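Local coordinates for PpBBE-like 1 D396N (Physcomitrella patens subsp. patens, PDB 6EO5), which is a point variant of a bi-covalently flavinylated cellobiose oxidase of the berberine bridge enzyme-like family, at residues A63-R77 and S87-M99. Sequence-based numbering, arbitrary orientation.
Sequences AVFCAKQVGVGIVPR and SLGGRDGVLVVDM. With FAD (flavin-adenine dinucleotide), chain C.
Arg-77 meets Asp-98 through two extended first torsions: CG lies anti to the backbone N in both, chi1 179° and -175°. The arginine chain then bends at chi2 and chi3, bringing NH1 to OD2 with the guanidinium and carboxylate planes nearly perpendicular. This salt bridge joins neighbouring parallel strands, 74-77 and 95-98, in the FAD-binding domain. Strand 50-53, helix 57-70 and strand 74-77 make a beta-alpha-beta crossover, and strand 95-98 lies between its two strands, pairing in parallel with both. Strand 74-77 is at one edge of the sheet. Five backbone hydrogen bonds form the ladder, from Leu-95 N to Gly-73 O (2.7 Å) up to Met-99 N to Arg-77 O (3.0 Å).

Val-96 CG1 lies over one face of the Arg-77 guanidinium. Leu-88 CD2 sits at its edge, 3.6 Å from NH2, which also hydrogen-bonds to Ala-36 O. Without the guanidinium, as with an alanine here, the buried Asp-98 carboxylate would probably lose its charged mate, and a gap would open beside Val-96 and Leu-88.

On the other face of the sheet, Ile-74 CG1 packs 3.6 Å from Val-97 CG2. Helix 57-70 covers this face, with Ala-63 CB 4.0 Å from both Leu-95 CD2 and Val-97 CG2. The 63-70 part of the helix runs antiparallel to strand 95-98.

At the far end of the ladder, Val-94 CG2 lies 3.4 Å above the centre of the Arg-91 guanidinium. Arg-91 NH1 hydrogen-bonds to Asn-463 O, and NH2 shares a water with Ile-74 N.

The cofactor binds at the opposite end. Pro-76 O accepts a hydrogen bond from FAD O2B, and Ser-87 OG donates to the phosphate oxygen O1A of FAD at 2.6 Å.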
ATOM      1  N   ALA A  63     -21.453 -12.126   9.542  1.00 81.55           N
ATOM      2  CA  ALA A  63     -21.523 -11.425   8.262  1.00 78.15           C
ATOM      3  C   ALA A  63     -21.238 -12.369   7.097  1.00 73.82           C
ATOM      4  O   ALA A  63     -21.932 -12.330   6.076  1.00 69.11           O
ATOM      5  CB  ALA A  63     -20.551 -10.241   8.257  1.00 70.22           C
ATOM      6  N   VAL A  64     -20.235 -13.237   7.242  1.00 70.81           N
ATOM      7  CA  VAL A  64     -19.907 -14.180   6.178  1.00 71.40           C
ATOM      8  C   VAL A  64     -21.049 -15.168   5.970  1.00 79.27           C
ATOM      9  O   VAL A  64     -21.376 -15.535   4.834  1.00 80.07           O
ATOM     10  CB  VAL A  64     -18.584 -14.899   6.497  1.00 71.11           C
ATOM     11  CG1 VAL A  64     -18.328 -16.024   5.501  1.00 71.26           C
ATOM     12  CG2 VAL A  64     -17.431 -13.903   6.502  1.00 69.95           C
ATOM     13  N   PHE A  65     -21.678 -15.612   7.058  1.00 81.31           N
ATOM     14  CA  PHE A  65     -22.808 -16.521   6.923  1.00 78.74           C
ATOM     15  C   PHE A  65     -24.002 -15.817   6.282  1.00 82.33           C
ATOM     16  O   PHE A  65     -24.645 -16.359   5.374  1.00 80.84           O
ATOM     17  CB  PHE A  65     -23.179 -17.093   8.292  1.00 78.69           C
ATOM     18  CG  PHE A  65     -24.443 -17.906   8.289  1.00 83.68           C
ATOM     19  CD1 PHE A  65     -24.415 -19.256   7.978  1.00 82.61           C
ATOM     20  CD2 PHE A  65     -25.665 -17.316   8.590  1.00 85.96           C
ATOM     21  CE1 PHE A  65     -25.582 -19.998   7.964  1.00 82.70           C
ATOM     22  CE2 PHE A  65     -26.831 -18.055   8.578  1.00 83.21           C
ATOM     23  CZ  PHE A  65     -26.791 -19.394   8.266  1.00 81.15           C
ATOM     24  N   CYS A  66     -24.308 -14.601   6.740  1.00 81.11           N
ATOM     25  CA  CYS A  66     -25.491 -13.896   6.258  1.00 80.31           C
ATOM     26  C   CYS A  66     -25.362 -13.486   4.799  1.00 84.11           C
ATOM     27  O   CYS A  66     -26.370 -13.423   4.083  1.00 85.82           O
ATOM     28  CB  CYS A  66     -25.754 -12.664   7.121  1.00 84.12           C
ATOM     29  SG  CYS A  66     -26.426 -13.064   8.749  1.00 99.07           S
ATOM     30  N   ALA A  67     -24.153 -13.169   4.346  1.00 81.17           N
ATOM     31  CA  ALA A  67     -23.999 -12.778   2.954  1.00 78.66           C
ATOM     32  C   ALA A  67     -24.220 -13.966   2.038  1.00 80.39           C
ATOM     33  O   ALA A  67     -24.803 -13.823   0.956  1.00 81.18           O
ATOM     34  CB  ALA A  67     -22.621 -12.164   2.727  1.00 75.71           C
ATOM     35  N   LYS A  68     -23.767 -15.150   2.460  1.00 78.31           N
ATOM     36  CA  LYS A  68     -23.997 -16.362   1.680  1.00 76.86           C
ATOM     37  C   LYS A  68     -25.481 -16.700   1.616  1.00 84.54           C
ATOM     38  O   LYS A  68     -25.975 -17.163   0.582  1.00 86.64           O
ATOM     39  CB  LYS A  68     -23.208 -17.525   2.281  1.00 77.08           C
ATOM     40  CG  LYS A  68     -21.711 -17.402   2.132  1.00 72.52           C
ATOM     41  CD  LYS A  68     -21.007 -18.683   2.531  1.00 76.35           C
ATOM     42  CE  LYS A  68     -20.982 -18.868   4.034  1.00 81.00           C
ATOM     43  NZ  LYS A  68     -20.506 -20.235   4.385  1.00 80.10           N
ATOM     44  N   GLN A  69     -26.208 -16.459   2.710  1.00 86.57           N
ATOM     45  CA  GLN A  69     -27.612 -16.847   2.783  1.00 84.07           C
ATOM     46  C   GLN A  69     -28.493 -15.915   1.958  1.00 82.82           C
ATOM     47  O   GLN A  69     -29.391 -16.373   1.244  1.00 83.79           O
ATOM     48  CB  GLN A  69     -28.060 -16.859   4.239  1.00 86.08           C
ATOM     49  CG  GLN A  69     -29.162 -17.838   4.546  1.00 88.96           C
ATOM     50  CD  GLN A  69     -29.821 -17.523   5.866  1.00 98.35           C
ATOM     51  OE1 GLN A  69     -29.487 -18.112   6.897  1.00 97.42           O
ATOM     52  NE2 GLN A  69     -30.754 -16.570   5.849  1.00 95.96           N
ATOM     53  N   VAL A  70     -28.266 -14.602   2.060  1.00 82.08           N
ATOM     54  CA  VAL A  70     -29.033 -13.636   1.272  1.00 80.52           C
ATOM     55  C   VAL A  70     -28.532 -13.553  -0.172  1.00 83.55           C
ATOM     56  O   VAL A  70     -29.252 -13.053  -1.051  1.00 83.25           O
ATOM     57  CB  VAL A  70     -29.004 -12.262   1.968  1.00 81.75           C
ATOM     58  CG1 VAL A  70     -29.856 -11.234   1.236  1.00 83.14           C
ATOM     59  CG2 VAL A  70     -29.495 -12.389   3.403  1.00 85.79           C
ATOM     60  N   GLY A  71     -27.337 -14.066  -0.454  1.00 80.03           N
ATOM     61  CA  GLY A  71     -26.824 -14.043  -1.811  1.00 78.35           C
ATOM     62  C   GLY A  71     -26.245 -12.713  -2.251  1.00 81.07           C
ATOM     63  O   GLY A  71     -26.391 -12.340  -3.422  1.00 79.19           O
ATOM     64  N   VAL A  72     -25.598 -11.976  -1.341  1.00 81.00           N
ATOM     65  CA  VAL A  72     -24.900 -10.741  -1.676  1.00 76.10           C
ATOM     66  C   VAL A  72     -23.402 -11.002  -1.678  1.00 77.15           C
ATOM     67  O   VAL A  72     -22.909 -11.994  -1.134  1.00 75.85           O
ATOM     68  CB  VAL A  72     -25.240  -9.578  -0.710  1.00 73.27           C
ATOM     69  CG1 VAL A  72     -26.602  -8.994  -1.012  1.00 71.49           C
ATOM     70  CG2 VAL A  72     -25.178 -10.054   0.727  1.00 74.76           C
ATOM     71  N   GLY A  73     -22.666 -10.100  -2.309  1.00 70.65           N
ATOM     72  CA  GLY A  73     -21.226 -10.124  -2.200  1.00 66.36           C
ATOM     73  C   GLY A  73     -20.769  -9.534  -0.879  1.00 72.94           C
ATOM     74  O   GLY A  73     -21.525  -8.868  -0.168  1.00 69.82           O
ATOM     75  N   ILE A  74     -19.500  -9.771  -0.556  1.00 68.36           N
ATOM     76  CA  ILE A  74     -18.970  -9.394   0.749  1.00 68.20           C
ATOM     77  C   ILE A  74     -17.486  -9.073   0.595  1.00 69.68           C
ATOM     78  O   ILE A  74     -16.717  -9.885   0.069  1.00 64.99           O
ATOM     79  CB  ILE A  74     -19.224 -10.514   1.786  1.00 65.71           C
ATOM     80  CG1 ILE A  74     -18.747 -10.107   3.178  1.00 67.46           C
ATOM     81  CG2 ILE A  74     -18.594 -11.838   1.357  1.00 66.34           C
ATOM     82  CD1 ILE A  74     -18.901 -11.204   4.212  1.00 65.85           C
ATOM     83  N   VAL A  75     -17.088  -7.869   1.006  1.00 69.00           N
ATOM     84  CA  VAL A  75     -15.664  -7.532   1.057  1.00 65.50           C
ATOM     85  C   VAL A  75     -15.336  -6.907   2.407  1.00 63.73           C
ATOM     86  O   VAL A  75     -16.127  -6.114   2.944  1.00 61.43           O
ATOM     87  CB  VAL A  75     -15.227  -6.595  -0.090  1.00 61.34           C
ATOM     88  CG1 VAL A  75     -15.457  -7.243  -1.460  1.00 63.94           C
ATOM     89  CG2 VAL A  75     -15.902  -5.224   0.005  1.00 59.54           C
ATOM     90  N   PRO A  76     -14.193  -7.248   2.992  1.00 63.77           N
ATOM     91  CA  PRO A  76     -13.699  -6.501   4.146  1.00 61.50           C
ATOM     92  C   PRO A  76     -13.147  -5.141   3.732  1.00 63.22           C
ATOM     93  O   PRO A  76     -12.724  -4.929   2.592  1.00 64.37           O
ATOM     94  CB  PRO A  76     -12.590  -7.408   4.694  1.00 60.64           C
ATOM     95  CG  PRO A  76     -12.086  -8.130   3.505  1.00 60.77           C
ATOM     96  CD  PRO A  76     -13.288  -8.353   2.620  1.00 63.56           C
ATOM     97  N   ARG A  77     -13.167  -4.209   4.686  1.00 60.71           N
ATOM     98  CA  ARG A  77     -12.559  -2.898   4.511  1.00 59.33           C
ATOM     99  C   ARG A  77     -11.691  -2.556   5.720  1.00 64.22           C
ATOM    100  O   ARG A  77     -12.153  -2.613   6.866  1.00 65.04           O
ATOM    101  CB  ARG A  77     -13.624  -1.832   4.299  1.00 56.70           C
ATOM    102  CG  ARG A  77     -13.063  -0.449   4.128  1.00 58.56           C
ATOM    103  CD  ARG A  77     -13.880   0.521   4.919  1.00 62.09           C
ATOM    104  NE  ARG A  77     -14.926   1.133   4.120  1.00 59.86           N
ATOM    105  CZ  ARG A  77     -15.954   1.813   4.626  1.00 63.06           C
ATOM    106  NH1 ARG A  77     -16.098   1.947   5.931  1.00 58.05           N
ATOM    107  NH2 ARG A  77     -16.850   2.354   3.819  1.00 69.32           N
ATOM    108  N   SER A  87     -12.758  -1.773  -1.648  1.00 59.48           N
ATOM    109  CA  SER A  87     -13.302  -2.048  -0.323  1.00 58.64           C
ATOM    110  C   SER A  87     -14.708  -1.478  -0.155  1.00 61.85           C
ATOM    111  O   SER A  87     -15.299  -1.624   0.921  1.00 57.71           O
ATOM    112  CB  SER A  87     -12.361  -1.519   0.766  1.00 53.97           C
ATOM    113  OG  SER A  87     -12.100  -0.142   0.600  1.00 57.31           O
ATOM    114  N   LEU A  88     -15.250  -0.829  -1.188  1.00 58.32           N
ATOM    115  CA  LEU A  88     -16.690  -0.667  -1.319  1.00 58.87           C
ATOM    116  C   LEU A  88     -17.298  -1.788  -2.141  1.00 58.47           C
ATOM    117  O   LEU A  88     -18.513  -1.819  -2.316  1.00 65.92           O
ATOM    118  CB  LEU A  88     -17.035   0.689  -1.944  1.00 54.28           C
ATOM    119  CG  LEU A  88     -16.724   1.862  -1.015  1.00 57.45           C
ATOM    120  CD1 LEU A  88     -16.950   3.191  -1.688  1.00 52.76           C
ATOM    121  CD2 LEU A  88     -17.490   1.777   0.305  1.00 59.04           C
ATOM    122  N   GLY A  89     -16.481  -2.715  -2.636  1.00 60.37           N
ATOM    123  CA  GLY A  89     -16.942  -3.856  -3.404  1.00 56.54           C
ATOM    124  C   GLY A  89     -16.444  -3.900  -4.835  1.00 62.62           C
ATOM    125  O   GLY A  89     -16.387  -4.991  -5.424  1.00 66.09           O
ATOM    126  N   GLY A  90     -16.087  -2.758  -5.427  1.00 62.97           N
ATOM    127  CA  GLY A  90     -15.801  -2.735  -6.850  1.00 64.45           C
ATOM    128  C   GLY A  90     -17.010  -2.995  -7.721  1.00 62.58           C
ATOM    129  O   GLY A  90     -16.861  -3.266  -8.911  1.00 64.47           O
ATOM    130  N   ARG A  91     -18.208  -2.919  -7.140  1.00 64.87           N
ATOM    131  CA  ARG A  91     -19.511  -3.078  -7.776  1.00 63.83           C
ATOM    132  C   ARG A  91     -20.554  -2.664  -6.748  1.00 66.10           C
ATOM    133  O   ARG A  91     -20.253  -2.564  -5.553  1.00 67.73           O
ATOM    134  CB  ARG A  91     -19.759  -4.519  -8.232  1.00 55.36           C
ATOM    135  CG  ARG A  91     -19.916  -5.480  -7.065  1.00 61.42           C
ATOM    136  CD  ARG A  91     -19.236  -6.793  -7.340  1.00 64.27           C
ATOM    137  NE  ARG A  91     -19.512  -7.800  -6.315  1.00 68.60           N
ATOM    138  CZ  ARG A  91     -18.634  -8.219  -5.405  1.00 65.94           C
ATOM    139  NH1 ARG A  91     -17.412  -7.709  -5.373  1.00 69.70           N
ATOM    140  NH2 ARG A  91     -18.976  -9.152  -4.526  1.00 67.50           N
ATOM    141  N   ASP A  92     -21.786  -2.462  -7.210  1.00 61.94           N
ATOM    142  CA  ASP A  92     -22.866  -2.089  -6.306  1.00 57.48           C
ATOM    143  C   ASP A  92     -23.435  -3.302  -5.582  1.00 61.91           C
ATOM    144  O   ASP A  92     -23.394  -4.431  -6.083  1.00 62.27           O
ATOM    145  CB  ASP A  92     -23.989  -1.390  -7.058  1.00 64.82           C
ATOM    146  CG  ASP A  92     -23.725   0.065  -7.252  1.00 68.54           C
ATOM    147  OD1 ASP A  92     -22.803   0.571  -6.572  1.00 69.61           O
ATOM    148  OD2 ASP A  92     -24.442   0.699  -8.061  1.00 65.21           O
ATOM    149  N   GLY A  93     -23.959  -3.056  -4.382  1.00 66.12           N
ATOM    150  CA  GLY A  93     -24.750  -4.043  -3.673  1.00 62.82           C
ATOM    151  C   GLY A  93     -24.004  -5.015  -2.798  1.00 62.06           C
ATOM    152  O   GLY A  93     -24.561  -6.060  -2.450  1.00 69.30           O
ATOM    153  N   VAL A  94     -22.786  -4.717  -2.413  1.00 69.28           N
ATOM    154  CA  VAL A  94     -21.998  -5.641  -1.608  1.00 67.22           C
ATOM    155  C   VAL A  94     -22.261  -5.369  -0.131  1.00 66.25           C
ATOM    156  O   VAL A  94     -22.736  -4.302   0.254  1.00 66.20           O
ATOM    157  CB  VAL A  94     -20.507  -5.505  -1.984  1.00 66.69           C
ATOM    158  CG1 VAL A  94     -19.593  -6.235  -1.024  1.00 67.69           C
ATOM    159  CG2 VAL A  94     -20.301  -6.021  -3.397  1.00 64.91           C
ATOM    160  N   LEU A  95     -22.005  -6.368   0.710  1.00 68.61           N
ATOM    161  CA  LEU A  95     -21.928  -6.157   2.153  1.00 62.64           C
ATOM    162  C   LEU A  95     -20.491  -5.788   2.494  1.00 65.67           C
ATOM    163  O   LEU A  95     -19.576  -6.605   2.320  1.00 66.41           O
ATOM    164  CB  LEU A  95     -22.364  -7.400   2.927  1.00 64.94           C
ATOM    165  CG  LEU A  95     -22.161  -7.351   4.449  1.00 68.74           C
ATOM    166  CD1 LEU A  95     -23.029  -6.271   5.086  1.00 68.40           C
ATOM    167  CD2 LEU A  95     -22.404  -8.712   5.095  1.00 65.90           C
ATOM    168  N   VAL A  96     -20.290  -4.561   2.969  1.00 64.01           N
ATOM    169  CA  VAL A  96     -18.969  -4.092   3.380  1.00 63.18           C
ATOM    170  C   VAL A  96     -18.777  -4.428   4.848  1.00 61.06           C
ATOM    171  O   VAL A  96     -19.519  -3.943   5.709  1.00 63.50           O
ATOM    172  CB  VAL A  96     -18.803  -2.581   3.146  1.00 65.44           C
ATOM    173  CG1 VAL A  96     -17.467  -2.112   3.730  1.00 59.75           C
ATOM    174  CG2 VAL A  96     -18.914  -2.233   1.657  1.00 58.98           C
ATOM    175  N   VAL A  97     -17.772  -5.241   5.138  1.00 66.04           N
ATOM    176  CA  VAL A  97     -17.447  -5.639   6.507  1.00 61.76           C
ATOM    177  C   VAL A  97     -16.305  -4.739   6.975  1.00 61.46           C
ATOM    178  O   VAL A  97     -15.125  -5.066   6.838  1.00 59.95           O
ATOM    179  CB  VAL A  97     -17.086  -7.114   6.586  1.00 62.95           C
ATOM    180  CG1 VAL A  97     -16.815  -7.519   8.039  1.00 61.31           C
ATOM    181  CG2 VAL A  97     -18.190  -7.940   5.959  1.00 59.34           C
ATOM    182  N   ASP A  98     -16.661  -3.587   7.538  1.00 60.57           N
ATOM    183  CA  ASP A  98     -15.679  -2.625   8.028  1.00 63.92           C
ATOM    184  C   ASP A  98     -15.063  -3.137   9.329  1.00 66.07           C
ATOM    185  O   ASP A  98     -15.765  -3.313  10.328  1.00 65.71           O
ATOM    186  CB  ASP A  98     -16.346  -1.266   8.222  1.00 65.21           C
ATOM    187  CG  ASP A  98     -15.368  -0.178   8.621  1.00 71.00           C
ATOM    188  OD1 ASP A  98     -14.557  -0.384   9.551  1.00 70.02           O
ATOM    189  OD2 ASP A  98     -15.418   0.899   8.001  1.00 70.21           O
ATOM    190  N   MET A  99     -13.748  -3.358   9.321  1.00 65.60           N
ATOM    191  CA  MET A  99     -13.045  -3.996  10.424  1.00 67.55           C
ATOM    192  C   MET A  99     -12.515  -2.997  11.459  1.00 69.91           C
ATOM    193  O   MET A  99     -11.576  -3.319  12.198  1.00 65.69           O
ATOM    194  CB  MET A  99     -11.904  -4.853   9.877  1.00 64.68           C
ATOM    195  CG  MET A  99     -12.388  -6.002   9.026  1.00 68.61           C
ATOM    196  SD  MET A  99     -13.313  -7.205  10.003  1.00 72.70           S
ATOM    197  CE  MET A  99     -11.967  -8.054  10.842  1.00 66.87           C
TER
HETATM  198  PA  FAD C 601      -8.781  -0.873   1.783  1.00 59.67           P
HETATM  199  O1A FAD C 601      -9.465  -0.135   0.643  1.00 53.70           O
HETATM  200  O2A FAD C 601      -9.641  -0.920   3.019  1.00 58.80           O
HETATM  201  O5B FAD C 601      -8.273  -2.353   1.385  1.00 57.32           O
HETATM  202  C5B FAD C 601      -7.692  -2.624   0.127  1.00 58.34           C
HETATM  203  C4B FAD C 601      -7.967  -4.062  -0.298  1.00 56.92           C
HETATM  204  O4B FAD C 601      -7.623  -4.954   0.746  1.00 59.84           O
HETATM  205  C3B FAD C 601      -9.436  -4.298  -0.602  1.00 58.39           C
HETATM  206  O3B FAD C 601      -9.531  -5.288  -1.602  1.00 60.19           O
HETATM  207  C2B FAD C 601      -9.958  -4.860   0.694  1.00 58.68           C
HETATM  208  O2B FAD C 601     -11.111  -5.641   0.500  1.00 61.00           O
HETATM  209  C1B FAD C 601      -8.765  -5.668   1.191  1.00 62.56           C
HETATM  210  N9A FAD C 601      -8.835  -5.792   2.664  1.00 62.86           N
HETATM  211  C8A FAD C 601      -8.962  -4.767   3.571  1.00 62.51           C
HETATM  212  N7A FAD C 601      -9.013  -5.289   4.816  1.00 61.95           N
HETATM  213  C5A FAD C 601      -8.925  -6.633   4.720  1.00 59.10           C
HETATM  214  C6A FAD C 601      -8.940  -7.634   5.673  1.00 61.67           C
HETATM  215  N6A FAD C 601      -9.053  -7.317   6.959  1.00 63.21           N
HETATM  216  N1A FAD C 601      -8.831  -8.950   5.283  1.00 62.62           N
HETATM  217  C2A FAD C 601      -8.725  -9.260   3.946  1.00 59.17           C
HETATM  218  N3A FAD C 601      -8.718  -8.262   2.995  1.00 61.34           N
HETATM  219  C4A FAD C 601      -8.820  -6.966   3.377  1.00 61.90           C
HETATM  220  N1  FAD C 601       1.266   2.075  -0.517  1.00 57.61           N
HETATM  221  C2  FAD C 601       2.573   1.791  -0.105  1.00 62.28           C
HETATM  222  O2  FAD C 601       3.098   0.668  -0.260  1.00 55.17           O
HETATM  223  N3  FAD C 601       3.311   2.787   0.512  1.00 63.86           N
HETATM  224  C4  FAD C 601       2.772   4.041   0.711  1.00 61.41           C
HETATM  225  O4  FAD C 601       3.444   4.901   1.272  1.00 65.96           O
HETATM  226  C4X FAD C 601       1.478   4.324   0.300  1.00 62.15           C
HETATM  227  N5  FAD C 601       0.932   5.565   0.544  1.00 61.75           N
HETATM  228  C5X FAD C 601      -0.434   5.750   0.435  1.00 60.76           C
HETATM  229  C6  FAD C 601      -0.991   6.965   0.819  1.00 59.00           C
HETATM  230  C7  FAD C 601      -2.379   7.173   0.848  1.00 60.59           C
HETATM  231  C7M FAD C 601      -2.945   8.504   1.288  1.00 55.46           C
HETATM  232  C8  FAD C 601      -3.214   6.146   0.361  1.00 55.80           C
HETATM  233  C8M FAD C 601      -4.714   6.340   0.250  1.00 54.87           C
HETATM  234  C9  FAD C 601      -2.625   4.957  -0.110  1.00 58.48           C
HETATM  235  C9A FAD C 601      -1.238   4.728  -0.064  1.00 60.98           C
HETATM  236  N10 FAD C 601      -0.623   3.572  -0.562  1.00 59.23           N
HETATM  237  C10 FAD C 601       0.706   3.322  -0.280  1.00 58.15           C
HETATM  238  C1' FAD C 601      -1.416   2.452  -1.148  1.00 56.75           C
HETATM  239  C2' FAD C 601      -1.837   1.504  -0.030  1.00 58.43           C
HETATM  240  O2' FAD C 601      -0.799   0.642   0.378  1.00 56.72           O
HETATM  241  C3' FAD C 601      -3.000   0.671  -0.518  1.00 54.81           C
HETATM  242  O3' FAD C 601      -4.016   1.583  -0.859  1.00 55.42           O
HETATM  243  C4' FAD C 601      -3.444  -0.303   0.570  1.00 56.12           C
HETATM  244  O4' FAD C 601      -3.955  -1.467  -0.048  1.00 52.97           O
HETATM  245  C5' FAD C 601      -4.472   0.348   1.493  1.00 53.17           C
HETATM  246  O5' FAD C 601      -5.014  -0.545   2.444  1.00 53.90           O
HETATM  247  P   FAD C 601      -6.374  -0.120   3.208  1.00 57.10           P
HETATM  248  O1P FAD C 601      -6.691  -1.142   4.274  1.00 60.40           O
HETATM  249  O2P FAD C 601      -6.348   1.285   3.747  1.00 59.87           O
HETATM  250  O3P FAD C 601      -7.431  -0.027   1.999  1.00 62.08           O
HETATM  251  O   HOH W   1     -17.653 -10.873  -2.459  1.00 62.06           O